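Local coordinates for isomaltose glucohydrolase (Kribbella flavida, PDB 5Z3E), which hydrolyses the alpha-1,6-glucosidic linkage of isomaltose from the non-reducing end, releasing beta-D-glucose and D-glucose in the intracellular breakdown of a cyclic tetrasaccharide, at residues Glu127-Thr132 with Leu186-Arg191; Cys193-Glu198 with His203-Thr208; Ser207-Ile212 with Ala239-Leu244. The protein carries 1 engineered substitution. All blocks are in the same frame, centred on the assembly; numbering follows the deposited sequence. Where two conformers were deposited one is given.

Contact 1 (Glu127-Thr132 with Leu186-Arg191); sequences EGMLPT and LAFWDR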
ATOM      1  N   GLU A 127       2.599  -6.110  21.502  1.00 10.34           N
ATOM      2  CA  GLU A 127       3.103  -4.863  22.088  1.00 10.82           C
ATOM      3  C   GLU A 127       4.598  -4.638  21.857  1.00 11.25           C
ATOM      4  O   GLU A 127       5.072  -3.520  21.966  1.00 12.97           O
ATOM      5  CB  GLU A 127       2.773  -4.762  23.572  1.00 11.35           C
ATOM      6  CG  GLU A 127       3.476  -5.762  24.466  1.00 12.03           C
ATOM      7  CD  GLU A 127       3.280  -5.504  25.939  1.00 11.91           C
ATOM      8  OE1 GLU A 127       2.666  -4.475  26.306  1.00 14.06           O
ATOM      9  OE2 GLU A 127       3.739  -6.342  26.746  1.00 14.16           O
ATOM     10  N   GLY A 128       5.344  -5.704  21.561  1.00 10.67           N
ATOM     11  CA  GLY A 128       6.777  -5.640  21.348  1.00 11.83           C
ATOM     12  C   GLY A 128       7.212  -5.568  19.886  1.00 10.25           C
ATOM     13  O   GLY A 128       8.407  -5.534  19.614  1.00 11.50           O
ATOM     14  N   MET A 129       6.270  -5.575  18.964  1.00  9.57           N
ATOM     15  CA  MET A 129       6.596  -5.672  17.554  1.00  9.04           C
ATOM     16  C   MET A 129       7.034  -4.329  16.978  1.00  8.83           C
ATOM     17  O   MET A 129       6.953  -3.285  17.618  1.00 10.09           O
ATOM     18  CB  MET A 129       5.390  -6.265  16.818  1.00  8.74           C
ATOM     19  CG  MET A 129       5.013  -7.648  17.338  1.00  9.22           C
ATOM     20  SD  MET A 129       6.307  -8.907  17.174  1.00 10.32           S
ATOM     21  CE  MET A 129       6.082  -9.323  15.486  1.00 10.41           C
ATOM     22  N   LEU A 130       7.527  -4.351  15.732  1.00  8.68           N
ATOM     23  CA  LEU A 130       7.880  -3.101  15.065  1.00  8.64           C
ATOM     24  C   LEU A 130       6.612  -2.280  14.824  1.00  8.68           C
ATOM     25  O   LEU A 130       5.505  -2.829  14.717  1.00  9.28           O
ATOM     26  CB  LEU A 130       8.597  -3.370  13.740  1.00  8.83           C
ATOM     27  CG  LEU A 130       9.942  -4.017  13.799  1.00  9.98           C
ATOM     28  CD1 LEU A 130      10.551  -4.123  12.425  1.00 10.87           C
ATOM     29  CD2 LEU A 130      10.854  -3.261  14.695  1.00 12.98           C
ATOM     30  N   PRO A 131       6.747  -0.963  14.750  1.00  9.09           N
ATOM     31  CA  PRO A 131       5.567  -0.090  14.746  1.00  9.51           C
ATOM     32  C   PRO A 131       4.916   0.065  13.379  1.00  9.10           C
ATOM     33  O   PRO A 131       5.474  -0.311  12.332  1.00 10.13           O
ATOM     34  CB  PRO A 131       6.115   1.242  15.233  1.00 10.74           C
ATOM     35  CG  PRO A 131       7.497   1.233  14.658  1.00 11.05           C
ATOM     36  CD  PRO A 131       7.989  -0.187  14.858  1.00  9.97           C
ATOM     37  N   THR A 132       3.740   0.672  13.441  1.00  8.80           N
ATOM     38  CA  THR A 132       2.975   1.098  12.280  1.00  9.09           C
ATOM     39  C   THR A 132       3.253   2.572  11.989  1.00  9.40           C
ATOM     40  O   THR A 132       3.780   2.914  10.934  1.00 11.10           O
ATOM     41  CB  THR A 132       1.504   0.810  12.529  1.00  9.76           C
ATOM     42  OG1 THR A 132       1.389  -0.611  12.571  1.00 10.20           O
ATOM     43  CG2 THR A 132       0.622   1.400  11.450  1.00 12.00           C
ATOM     44  N   LEU A 186      10.335 -12.886   7.357  1.00  6.69           N
ATOM     45  CA  LEU A 186      10.478 -14.339   7.318  1.00  7.29           C
ATOM     46  C   LEU A 186      10.005 -14.956   8.636  1.00  7.75           C
ATOM     47  O   LEU A 186       9.489 -16.063   8.646  1.00  8.99           O
ATOM     48  CB  LEU A 186      11.912 -14.754   7.008  1.00  7.51           C
ATOM     49  CG  LEU A 186      12.405 -14.436   5.603  1.00  8.09           C
ATOM     50  CD1 LEU A 186      13.876 -14.784   5.504  1.00  9.92           C
ATOM     51  CD2 LEU A 186      11.631 -15.173   4.536  1.00 10.07           C
ATOM     52  N   ALA A 187      10.206 -14.253   9.744  1.00  7.77           N
ATOM     53  CA  ALA A 187       9.779 -14.741  11.047  1.00  8.47           C
ATOM     54  C   ALA A 187       8.295 -14.580  11.303  1.00  7.95           C
ATOM     55  O   ALA A 187       7.714 -15.406  12.011  1.00  9.47           O
ATOM     56  CB  ALA A 187      10.558 -14.031  12.134  1.00 10.02           C
ATOM     57  N   PHE A 188       7.680 -13.512  10.792  1.00  7.50           N
ATOM     58  CA  PHE A 188       6.360 -13.096  11.263  1.00  7.83           C
ATOM     59  C   PHE A 188       5.287 -13.021  10.190  1.00  8.09           C
ATOM     60  O   PHE A 188       4.177 -12.562  10.463  1.00  9.32           O
ATOM     61  CB  PHE A 188       6.474 -11.783  12.041  1.00  9.10           C
ATOM     62  CG  PHE A 188       7.327 -11.900  13.266  1.00  9.39           C
ATOM     63  CD1 PHE A 188       6.977 -12.767  14.277  1.00 10.74           C
ATOM     64  CD2 PHE A 188       8.493 -11.165  13.409  1.00  9.84           C
ATOM     65  CE1 PHE A 188       7.742 -12.894  15.391  1.00 12.52           C
ATOM     66  CE2 PHE A 188       9.272 -11.296  14.522  1.00 11.28           C
ATOM     67  CZ  PHE A 188       8.913 -12.152  15.512  1.00 12.76           C
ATOM     68  N   TRP A 189       5.560 -13.509   8.984  1.00  8.08           N
ATOM     69  CA  TRP A 189       4.595 -13.399   7.909  1.00  9.33           C
ATOM     70  C   TRP A 189       3.258 -14.058   8.220  1.00  9.55           C
ATOM     71  O   TRP A 189       2.235 -13.605   7.709  1.00 11.90           O
ATOM     72  CB  TRP A 189       5.161 -13.966   6.627  1.00 10.29           C
ATOM     73  CG  TRP A 189       5.336 -15.412   6.680  1.00 10.41           C
ATOM     74  CD1 TRP A 189       6.442 -16.103   7.099  1.00 10.99           C
ATOM     75  CD2 TRP A 189       4.364 -16.398   6.309  1.00 12.37           C
ATOM     76  NE1 TRP A 189       6.222 -17.447   6.999  1.00 12.85           N
ATOM     77  CE2 TRP A 189       4.943 -17.639   6.520  1.00 12.54           C
ATOM     78  CE3 TRP A 189       3.043 -16.338   5.831  1.00 13.93           C
ATOM     79  CZ2 TRP A 189       4.258 -18.842   6.220  1.00 14.90           C
ATOM     80  CZ3 TRP A 189       2.359 -17.487   5.569  1.00 15.60           C
ATOM     81  CH2 TRP A 189       2.962 -18.713   5.787  1.00 13.91           C
ATOM     82  N   ASP A 190       3.263 -15.131   9.006  1.00  8.08           N
ATOM     83  CA  ASP A 190       2.085 -15.937   9.241  1.00  8.37           C
ATOM     84  C   ASP A 190       1.352 -15.562  10.516  1.00  7.40           C
ATOM     85  O   ASP A 190       0.386 -16.243  10.896  1.00  7.87           O
ATOM     86  CB  ASP A 190       2.397 -17.412   9.236  1.00 12.13           C
ATOM     87  CG  ASP A 190       3.336 -17.830  10.318  1.00 17.99           C
ATOM     88  OD1 ASP A 190       4.047 -17.000  10.876  1.00 17.68           O
ATOM     89  OD2 ASP A 190       3.338 -19.090  10.604  1.00 28.34           O
ATOM     90  N   ARG A 191       1.742 -14.470  11.145  1.00  7.49           N
ATOM     91  CA  ARG A 191       1.110 -14.000  12.358  1.00  7.84           C
ATOM     92  C   ARG A 191      -0.146 -13.184  12.042  1.00  7.18           C
ATOM     93  O   ARG A 191      -0.131 -12.353  11.149  1.00  7.99           O
ATOM     94  CB  ARG A 191       2.113 -13.083  13.064  1.00  9.87           C
ATOM     95  CG  ARG A 191       1.766 -12.665  14.408  1.00 11.03           C
ATOM     96  CD  ARG A 191       2.930 -11.857  14.973  1.00 12.62           C
ATOM     97  NE  ARG A 191       2.618 -11.300  16.236  1.00 13.57           N
ATOM     98  CZ  ARG A 191       3.281 -11.530  17.361  1.00 10.81           C
ATOM     99  NH1 ARG A 191       4.311 -12.400  17.407  1.00 10.95           N
ATOM    100  NH2 ARG A 191       2.927 -10.869  18.379  1.00 12.74           N
TER
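Met129 reaches across from its loop to Phe188 and Arg191 and carries the whole contact. Its methyl, CE, stands over the centre of the Phe188 ring, 3.6 Å from the centroid and only 9° off the ring normal. This is a CH-pi contact. The sulfur follows behind: SD lies 4.6 Å from the same centroid, also over the face, which makes a Met-aromatic contact. Bends at chi2 (-61°) and chi3 (-80°) fold the chain so that the methyl ends against the ring. Ala187 CB sits over the rim of the ring's other face, and Val118 of helix 108-119 also packs on Phe188. This is the tight, buried part.

The Arg191 part is looser and lies partly in solvent. Its extended chain lays one guanidinium face against Met129, with SD 3.9 Å above the plane and toward its rim. Met129 CG is 4.0 Å from Arg191 NH2. That NH2 bonds Asn126 OD1 and Pro124 O, just ahead of residues 127-132. A leucine in place of Arg191 would probably leave these two acceptors without their donor and Met129 SD without its flat cover. The methyl faces the aromatic ring, and the sulfur also meets the guanidinium from another direction. No hydrogen bond joins the two segments directly, so the contact rests mainly on dispersion; the nearby guanidinium charge may polarise the sulfur.

Contact 2 (Cys193-Glu198 with His203-Thr208); sequences CYDWWE and HRHVST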
ATOM      1  N   CYS A 193      -2.595 -10.078  12.340  1.00  6.77           N
ATOM      2  CA  CYS A 193      -2.341  -8.690  12.637  1.00  6.84           C
ATOM      3  C   CYS A 193      -3.531  -7.867  12.167  1.00  6.71           C
ATOM      4  O   CYS A 193      -4.441  -8.377  11.508  1.00  7.42           O
ATOM      5  CB  CYS A 193      -1.029  -8.200  12.017  1.00  7.43           C
ATOM      6  SG  CYS A 193      -1.010  -8.086  10.213  1.00  7.75           S
ATOM      7  N   TYR A 194      -3.543  -6.574  12.497  1.00  7.05           N
ATOM      8  CA  TYR A 194      -4.584  -5.701  11.970  1.00  7.42           C
ATOM      9  C   TYR A 194      -4.406  -5.567  10.452  1.00  7.84           C
ATOM     10  O   TYR A 194      -3.281  -5.601   9.938  1.00  8.07           O
ATOM     11  CB  TYR A 194      -4.511  -4.312  12.605  1.00  8.27           C
ATOM     12  CG  TYR A 194      -4.790  -4.238  14.100  1.00  8.26           C
ATOM     13  CD1 TYR A 194      -3.751  -4.360  15.021  1.00  8.79           C
ATOM     14  CD2 TYR A 194      -6.042  -4.005  14.604  1.00  9.81           C
ATOM     15  CE1 TYR A 194      -3.948  -4.248  16.387  1.00 10.07           C
ATOM     16  CE2 TYR A 194      -6.240  -3.876  16.031  1.00  9.95           C
ATOM     17  CZ  TYR A 194      -5.171  -4.008  16.868  1.00  9.85           C
ATOM     18  OH  TYR A 194      -5.382  -3.876  18.231  1.00 11.65           O
ATOM     19  N   ASP A 195      -5.517  -5.375   9.763  1.00  8.20           N
ATOM     20  CA  ASP A 195      -5.512  -5.164   8.328  1.00  8.18           C
ATOM     21  C   ASP A 195      -5.004  -3.764   7.978  1.00  9.07           C
ATOM     22  O   ASP A 195      -4.657  -2.976   8.866  1.00 10.42           O
ATOM     23  CB  ASP A 195      -6.874  -5.486   7.736  1.00  8.60           C
ATOM     24  CG  ASP A 195      -8.010  -4.593   8.187  1.00  8.96           C
ATOM     25  OD1 ASP A 195      -7.755  -3.508   8.713  1.00  9.34           O
ATOM     26  OD2 ASP A 195      -9.167  -5.031   7.942  1.00 10.64           O
ATOM     27  N   TRP A 196      -4.962  -3.444   6.684  1.00  8.79           N
ATOM     28  CA  TRP A 196      -4.498  -2.126   6.266  1.00  9.46           C
ATOM     29  C   TRP A 196      -5.287  -1.031   6.948  1.00  9.84           C
ATOM     30  O   TRP A 196      -4.789   0.075   7.116  1.00 13.79           O
ATOM     31  CB  TRP A 196      -4.649  -1.879   4.773  1.00 10.12           C
ATOM     32  CG  TRP A 196      -3.821  -2.678   3.806  1.00  9.26           C
ATOM     33  CD1 TRP A 196      -3.001  -3.790   4.018  1.00 10.02           C
ATOM     34  CD2 TRP A 196      -3.798  -2.442   2.399  1.00  9.28           C
ATOM     35  NE1 TRP A 196      -2.484  -4.205   2.809  1.00 10.70           N
ATOM     36  CE2 TRP A 196      -2.968  -3.427   1.798  1.00 10.14           C
ATOM     37  CE3 TRP A 196      -4.389  -1.486   1.586  1.00 10.03           C
ATOM     38  CZ2 TRP A 196      -2.729  -3.462   0.421  1.00 11.35           C
ATOM     39  CZ3 TRP A 196      -4.126  -1.513   0.218  1.00 10.77           C
ATOM     40  CH2 TRP A 196      -3.329  -2.500  -0.343  1.00 12.01           C
ATOM     41  N   TRP A 197      -6.541  -1.316   7.294  1.00  9.12           N
ATOM     42  CA  TRP A 197      -7.492  -0.383   7.846  1.00  9.75           C
ATOM     43  C   TRP A 197      -7.506  -0.367   9.368  1.00 10.18           C
ATOM     44  O   TRP A 197      -8.350   0.278   9.981  1.00 11.40           O
ATOM     45  CB  TRP A 197      -8.886  -0.684   7.300  1.00 10.24           C
ATOM     46  CG  TRP A 197      -8.917  -1.010   5.839  1.00 10.16           C
ATOM     47  CD1 TRP A 197      -9.535  -2.106   5.287  1.00 10.98           C
ATOM     48  CD2 TRP A 197      -8.347  -0.286   4.737  1.00  9.96           C
ATOM     49  NE1 TRP A 197      -9.392  -2.092   3.934  1.00 11.62           N
ATOM     50  CE2 TRP A 197      -8.671  -0.988   3.569  1.00 11.17           C
ATOM     51  CE3 TRP A 197      -7.576   0.885   4.624  1.00 10.45           C
ATOM     52  CZ2 TRP A 197      -8.295  -0.537   2.309  1.00 12.87           C
ATOM     53  CZ3 TRP A 197      -7.206   1.318   3.363  1.00 12.41           C
ATOM     54  CH2 TRP A 197      -7.567   0.610   2.230  1.00 13.64           C
ATOM     55  N   GLU A 198      -6.561  -1.049  10.001  0.53 10.22           N
ATOM     56  CA  GLU A 198      -6.465  -1.103  11.473  0.53 10.95           C
ATOM     57  C   GLU A 198      -7.598  -1.805  12.136  0.53 10.76           C
ATOM     58  O   GLU A 198      -8.027  -1.428  13.231  0.53 12.90           O
ATOM     59  CB  GLU A 198      -6.227   0.252  12.107  0.53 12.04           C
ATOM     60  CG  GLU A 198      -5.034   0.823  11.631  0.53 10.70           C
ATOM     61  CD  GLU A 198      -4.666   2.116  12.302  0.53 12.71           C
ATOM     62  OE1 GLU A 198      -5.367   2.567  13.251  0.53 16.57           O
ATOM     63  OE2 GLU A 198      -3.613   2.653  11.895  0.53 13.50           O
ATOM     64  N   HIS A 203      -7.175 -11.817  12.781  1.00  7.16           N
ATOM     65  CA  HIS A 203      -7.258 -12.426  11.482  1.00  7.00           C
ATOM     66  C   HIS A 203      -5.978 -12.244  10.670  1.00  6.95           C
ATOM     67  O   HIS A 203      -5.072 -11.512  11.056  1.00  7.52           O
ATOM     68  CB  HIS A 203      -8.532 -11.915  10.758  1.00  7.33           C
ATOM     69  CG  HIS A 203      -9.757 -12.609  11.219  1.00  7.64           C
ATOM     70  ND1 HIS A 203      -9.868 -13.975  11.131  1.00  7.92           N
ATOM     71  CD2 HIS A 203     -10.912 -12.149  11.762  1.00  8.55           C
ATOM     72  CE1 HIS A 203     -11.060 -14.315  11.595  1.00  8.22           C
ATOM     73  NE2 HIS A 203     -11.706 -13.231  12.003  1.00  8.70           N
ATOM     74  N   ARG A 204      -5.922 -12.975   9.553  1.00  6.99           N
ATOM     75  CA  ARG A 204      -4.804 -12.920   8.614  1.00  6.84           C
ATOM     76  C   ARG A 204      -5.376 -12.457   7.292  1.00  6.60           C
ATOM     77  O   ARG A 204      -6.194 -13.136   6.661  1.00  7.44           O
ATOM     78  CB  ARG A 204      -4.096 -14.261   8.534  1.00  7.50           C
ATOM     79  CG  ARG A 204      -3.458 -14.608   9.876  1.00  8.41           C
ATOM     80  CD  ARG A 204      -2.580 -15.798   9.896  1.00  8.26           C
ATOM     81  NE  ARG A 204      -3.314 -17.033   9.699  1.00  7.20           N
ATOM     82  CZ  ARG A 204      -2.721 -18.203   9.599  1.00  7.22           C
ATOM     83  NH1 ARG A 204      -1.396 -18.287   9.700  1.00  8.16           N
ATOM     84  NH2 ARG A 204      -3.429 -19.296   9.392  1.00  7.94           N
ATOM     85  N   HIS A 205      -4.994 -11.246   6.928  1.00  6.66           N
ATOM     86  CA  HIS A 205      -5.660 -10.492   5.878  1.00  6.87           C
ATOM     87  C   HIS A 205      -4.978 -10.740   4.553  1.00  6.35           C
ATOM     88  O   HIS A 205      -3.759 -10.667   4.454  1.00  6.87           O
ATOM     89  CB  HIS A 205      -5.676  -9.012   6.255  1.00  6.99           C
ATOM     90  CG  HIS A 205      -6.342  -8.821   7.556  1.00  7.47           C
ATOM     91  ND1 HIS A 205      -7.714  -8.847   7.680  1.00  7.92           N
ATOM     92  CD2 HIS A 205      -5.794  -8.716   8.792  1.00  8.03           C
ATOM     93  CE1 HIS A 205      -7.978  -8.735   8.965  1.00  8.42           C
ATOM     94  NE2 HIS A 205      -6.843  -8.665   9.668  1.00  8.80           N
ATOM     95  N   VAL A 206      -5.751 -11.024   3.508  1.00  6.64           N
ATOM     96  CA  VAL A 206      -5.170 -11.429   2.242  1.00  6.42           C
ATOM     97  C   VAL A 206      -4.359 -10.301   1.598  1.00  6.66           C
ATOM     98  O   VAL A 206      -3.312 -10.603   1.009  1.00  7.07           O
ATOM     99  CB  VAL A 206      -6.244 -12.062   1.345  1.00  6.71           C
ATOM    100  CG1 VAL A 206      -5.728 -12.350  -0.051  1.00  7.42           C
ATOM    101  CG2 VAL A 206      -6.728 -13.357   1.990  1.00  7.36           C
ATOM    102  N   SER A 207      -4.750  -9.035   1.737  1.00  6.77           N
ATOM    103  CA  SER A 207      -3.925  -7.980   1.178  1.00  7.18           C
ATOM    104  C   SER A 207      -2.671  -7.691   2.016  1.00  6.89           C
ATOM    105  O   SER A 207      -1.734  -7.071   1.503  1.00  8.34           O
ATOM    106  CB  SER A 207      -4.708  -6.708   0.920  1.00  7.62           C
ATOM    107  OG  SER A 207      -5.165  -6.165   2.138  1.00  7.77           O
ATOM    108  N   THR A 208      -2.638  -8.129   3.267  1.00  6.94           N
ATOM    109  CA  THR A 208      -1.412  -8.085   4.071  1.00  7.00           C
ATOM    110  C   THR A 208      -0.463  -9.208   3.661  1.00  6.33           C
ATOM    111  O   THR A 208       0.706  -8.971   3.364  1.00  6.78           O
ATOM    112  CB  THR A 208      -1.732  -8.120   5.566  1.00  7.55           C
ATOM    113  OG1 THR A 208      -2.503  -6.968   5.871  1.00  9.84           O
ATOM    114  CG2 THR A 208      -0.466  -8.189   6.386  1.00  8.42           C
TER
HETATM  115  O   HOH W   1      -1.508  -5.356   7.781  1.00 12.75           O
HETATM  116  O   HOH W   2      -5.002  -5.951   4.980  1.00  9.94           O
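Cys193 N donates to His203 O at 3.1 Å. The donor stands nearly along the C=O axis (C=O...N angle 170°). Two waters extend the polar join. Water 1 accepts from Thr208 OG1 and donates to Tyr194 O at 2.8 Å. Water 2 accepts from Trp196 N at 3.0 Å, donates to Thr208 OG1 and also bonds Ser207 OG. Thr208 OG1 therefore serves both waters. Ser207 OG has a further partner in Ser267 OG. The indole N-H of Trp196 makes a weak bond to Ser207 O, 3.2 Å from NE1.

Packing surrounds these bonds. Asp195 lays its CB over the centre of the His205 imidazole, 3.4 Å from the centroid, a CH-pi contact. Its carboxylate plane is turned 59° from the ring. His205 NE2 bonds His200 O, while Cys193 O lies at the ring edge, in its plane. Ser207 OG sits over the rim of one Trp196 face. The Cys193 thiol meets the Thr208 methyl, SG to CG2 3.9 Å. With chi1 at 65°, the Asp195 carboxylate swings between its own N and carbonyl carbon, where OD1 takes the Glu199 N-H and, weakly, that of Trp197.

Asp195 is predicted to be a proton acceptor, and Glu198, inferred to be the proton donor, closes a type I turn that starts at Asp195. The His205 ring against Asp195 CB and the peptide N-H groups on OD1 are consistent with a carboxylate held in one setting; the waters bond the neighbouring Tyr194 and Trp196 backbone.

Contact 3 (Ser207-Ile212 with Ala239-Leu244); sequences STLGAI and ARIRSL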
ATOM      1  N   SER A 207      -4.750  -9.035   1.737  1.00  6.77           N
ATOM      2  CA  SER A 207      -3.925  -7.980   1.178  1.00  7.18           C
ATOM      3  C   SER A 207      -2.671  -7.691   2.016  1.00  6.89           C
ATOM      4  O   SER A 207      -1.734  -7.071   1.503  1.00  8.34           O
ATOM      5  CB  SER A 207      -4.708  -6.708   0.920  1.00  7.62           C
ATOM      6  OG  SER A 207      -5.165  -6.165   2.138  1.00  7.77           O
ATOM      7  N   THR A 208      -2.638  -8.129   3.267  1.00  6.94           N
ATOM      8  CA  THR A 208      -1.412  -8.085   4.071  1.00  7.00           C
ATOM      9  C   THR A 208      -0.463  -9.208   3.661  1.00  6.33           C
ATOM     10  O   THR A 208       0.706  -8.971   3.364  1.00  6.78           O
ATOM     11  CB  THR A 208      -1.732  -8.120   5.566  1.00  7.55           C
ATOM     12  OG1 THR A 208      -2.503  -6.968   5.871  1.00  9.84           O
ATOM     13  CG2 THR A 208      -0.466  -8.189   6.386  1.00  8.42           C
ATOM     14  N   LEU A 209      -0.992 -10.426   3.609  1.00  6.74           N
ATOM     15  CA  LEU A 209      -0.234 -11.552   3.068  1.00  6.73           C
ATOM     16  C   LEU A 209       0.269 -11.215   1.685  1.00  6.66           C
ATOM     17  O   LEU A 209       1.414 -11.536   1.323  1.00  7.00           O
ATOM     18  CB  LEU A 209      -1.107 -12.801   3.052  1.00  6.91           C
ATOM     19  CG  LEU A 209      -1.435 -13.372   4.428  1.00  7.36           C
ATOM     20  CD1 LEU A 209      -2.582 -14.374   4.319  1.00  8.75           C
ATOM     21  CD2 LEU A 209      -0.219 -14.016   5.070  1.00  8.88           C
ATOM     22  N   GLY A 210      -0.566 -10.581   0.857  1.00  6.76           N
ATOM     23  CA  GLY A 210      -0.163 -10.215  -0.474  1.00  6.97           C
ATOM     24  C   GLY A 210       0.987  -9.224  -0.489  1.00  6.64           C
ATOM     25  O   GLY A 210       1.936  -9.384  -1.273  1.00  6.68           O
ATOM     26  N   ALA A 211       0.926  -8.191   0.341  1.00  6.84           N
ATOM     27  CA  ALA A 211       2.003  -7.216   0.423  1.00  6.88           C
ATOM     28  C   ALA A 211       3.322  -7.889   0.787  1.00  6.40           C
ATOM     29  O   ALA A 211       4.376  -7.581   0.236  1.00  6.94           O
ATOM     30  CB  ALA A 211       1.653  -6.151   1.437  1.00  7.59           C
ATOM     31  N   ILE A 212       3.271  -8.790   1.780  1.00  6.38           N
ATOM     32  CA  ILE A 212       4.471  -9.516   2.184  1.00  6.51           C
ATOM     33  C   ILE A 212       4.997 -10.344   1.018  1.00  6.14           C
ATOM     34  O   ILE A 212       6.189 -10.330   0.723  1.00  6.47           O
ATOM     35  CB  ILE A 212       4.189 -10.353   3.445  1.00  6.52           C
ATOM     36  CG1 ILE A 212       3.793  -9.450   4.610  1.00  7.14           C
ATOM     37  CG2 ILE A 212       5.410 -11.215   3.769  1.00  7.02           C
ATOM     38  CD1 ILE A 212       3.338 -10.208   5.840  1.00  8.72           C
ATOM     39  N   ALA A 239       6.002 -18.932  -1.438  1.00  6.75           N
ATOM     40  CA  ALA A 239       5.205 -20.086  -1.816  1.00  6.95           C
ATOM     41  C   ALA A 239       4.284 -20.532  -0.676  1.00  6.88           C
ATOM     42  O   ALA A 239       3.148 -20.941  -0.937  1.00  7.37           O
ATOM     43  CB  ALA A 239       6.111 -21.227  -2.283  1.00  7.74           C
ATOM     44  N   ARG A 240       4.778 -20.476   0.562  0.52  6.97           N
ATOM     45  CA  ARG A 240       3.959 -20.789   1.728  0.52  7.32           C
ATOM     46  C   ARG A 240       2.785 -19.830   1.860  0.52  6.80           C
ATOM     47  O   ARG A 240       1.673 -20.244   2.216  0.52  7.43           O
ATOM     48  CB  ARG A 240       4.804 -20.756   2.998  0.52  8.07           C
ATOM     49  CG  ARG A 240       5.877 -21.831   3.067  0.52 10.02           C
ATOM     50  CD  ARG A 240       6.655 -21.847   4.358  0.52 16.30           C
ATOM     51  NE  ARG A 240       7.616 -22.936   4.332  0.52 21.09           N
ATOM     52  CZ  ARG A 240       8.968 -22.912   4.337  0.52 26.78           C
ATOM     53  NH1 ARG A 240       9.641 -21.749   4.157  0.52 20.24           N
ATOM     54  NH2 ARG A 240       9.670 -24.073   4.277  0.52 26.01           N
ATOM     55  N   ILE A 241       2.999 -18.545   1.581  1.00  6.72           N
ATOM     56  CA  ILE A 241       1.920 -17.578   1.593  1.00  6.77           C
ATOM     57  C   ILE A 241       0.862 -17.969   0.566  1.00  6.44           C
ATOM     58  O   ILE A 241      -0.335 -17.972   0.851  1.00  7.14           O
ATOM     59  CB  ILE A 241       2.441 -16.157   1.341  1.00  6.96           C
ATOM     60  CG1 ILE A 241       3.292 -15.680   2.524  1.00  7.73           C
ATOM     61  CG2 ILE A 241       1.275 -15.217   1.089  1.00  7.87           C
ATOM     62  CD1 ILE A 241       4.065 -14.406   2.274  1.00  8.42           C
ATOM     63  N   ARG A 242       1.313 -18.279  -0.651  1.00  6.63           N
ATOM     64  CA  ARG A 242       0.365 -18.664  -1.684  1.00  6.64           C
ATOM     65  C   ARG A 242      -0.404 -19.926  -1.307  1.00  6.77           C
ATOM     66  O   ARG A 242      -1.600 -20.025  -1.591  1.00  7.26           O
ATOM     67  CB  ARG A 242       1.041 -18.809  -3.044  1.00  6.94           C
ATOM     68  CG  ARG A 242       1.647 -17.520  -3.548  1.00  6.97           C
ATOM     69  CD  ARG A 242       2.095 -17.597  -5.002  1.00  7.03           C
ATOM     70  NE  ARG A 242       3.060 -18.665  -5.228  1.00  7.01           N
ATOM     71  CZ  ARG A 242       4.386 -18.562  -5.202  1.00  6.61           C
ATOM     72  NH1 ARG A 242       4.973 -17.392  -5.007  1.00  6.99           N
ATOM     73  NH2 ARG A 242       5.139 -19.648  -5.342  1.00  7.30           N
ATOM     74  N   SER A 243       0.251 -20.881  -0.654  1.00  7.22           N
ATOM     75  CA  SER A 243      -0.442 -22.072  -0.193  1.00  7.67           C
ATOM     76  C   SER A 243      -1.563 -21.722   0.778  1.00  7.48           C
ATOM     77  O   SER A 243      -2.655 -22.291   0.728  1.00  8.38           O
ATOM     78  CB  SER A 243       0.511 -23.032   0.508  1.00  8.83           C
ATOM     79  OG  SER A 243       1.469 -23.575  -0.365  1.00  9.04           O
ATOM     80  N   LEU A 244      -1.287 -20.822   1.705  1.00  7.78           N
ATOM     81  CA  LEU A 244      -2.267 -20.424   2.689  1.00  8.31           C
ATOM     82  C   LEU A 244      -3.459 -19.723   2.022  1.00  7.31           C
ATOM     83  O   LEU A 244      -4.624 -19.987   2.356  1.00  7.90           O
ATOM     84  CB  LEU A 244      -1.579 -19.557   3.699  1.00 10.75           C
ATOM     85  CG  LEU A 244      -2.320 -19.211   4.914  1.00 11.40           C
ATOM     86  CD1 LEU A 244      -2.843 -20.444   5.659  1.00 12.61           C
ATOM     87  CD2 LEU A 244      -1.366 -18.434   5.872  1.00 11.81           C
TER
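Between residues 207-212 and 239-244 the backbones are nearest at Leu209 and Ile241, whose CA atoms are 6.6 Å apart. Ile241 makes the close contacts from its side. Its branch methyl CG2 rests against the backbone of the facing helix, 3.7 Å from Leu209 O. The same methyl touches Leu209 CB at 3.9 Å. The longer branch of Ile241 reaches past this point. Its CD1 lies 3.8 Å from Ile212 CG2, and the two isoleucine side chains cross at about a right angle. Ile212 CG2 stands opposite its own backbone N about the CA-CB bond, which places that methyl on the Ile241 side. Leu209 and Ile212 are three residues apart, so both look out from the same side of their helix.

Family 15 glycoside hydrolases have an (alpha/alpha)6 barrel as catalytic domain, and this is a helix-to-helix contact of that kind of fold. Trp189, within the turn Phe188 to Arg191, packs on Leu209, Ile212 and Ile241 together. It closes one side of the apolar cluster. A polar tie lies alongside: Arg242 NH1 bonds His213 NE2, one residue beyond Ile212. Elsewhere on the same residue, the Arg242 carbonyl bonds a glycerol that probably came from the crystallisation liquor.

In the fold
The chain passes through the contacts in order. Contact 1 ends at Arg191, and contact 2 opens two residues later; their centres are 12 Å apart. Arg204 NH1 probably bonds Asp190 O at 3.0 Å between them. Contacts 2 and 3 share Ser207 and Thr208 on helix 206-220, and their centres are 11 Å apart. Trp189 joins contact 1 to contact 3, with CE3 3.4 Å from Ile241 CG1. In contact 3 the Leu209 side chain is about 10 Å from that of Asp195. The Tyr194 side chain is about 5 Å from that of Trp145, a substrate site by similarity. The Arg191 side chain is about 7 Å from that of Trp145. The engineered Ala355 replaces the residue inferred to be the other proton acceptor.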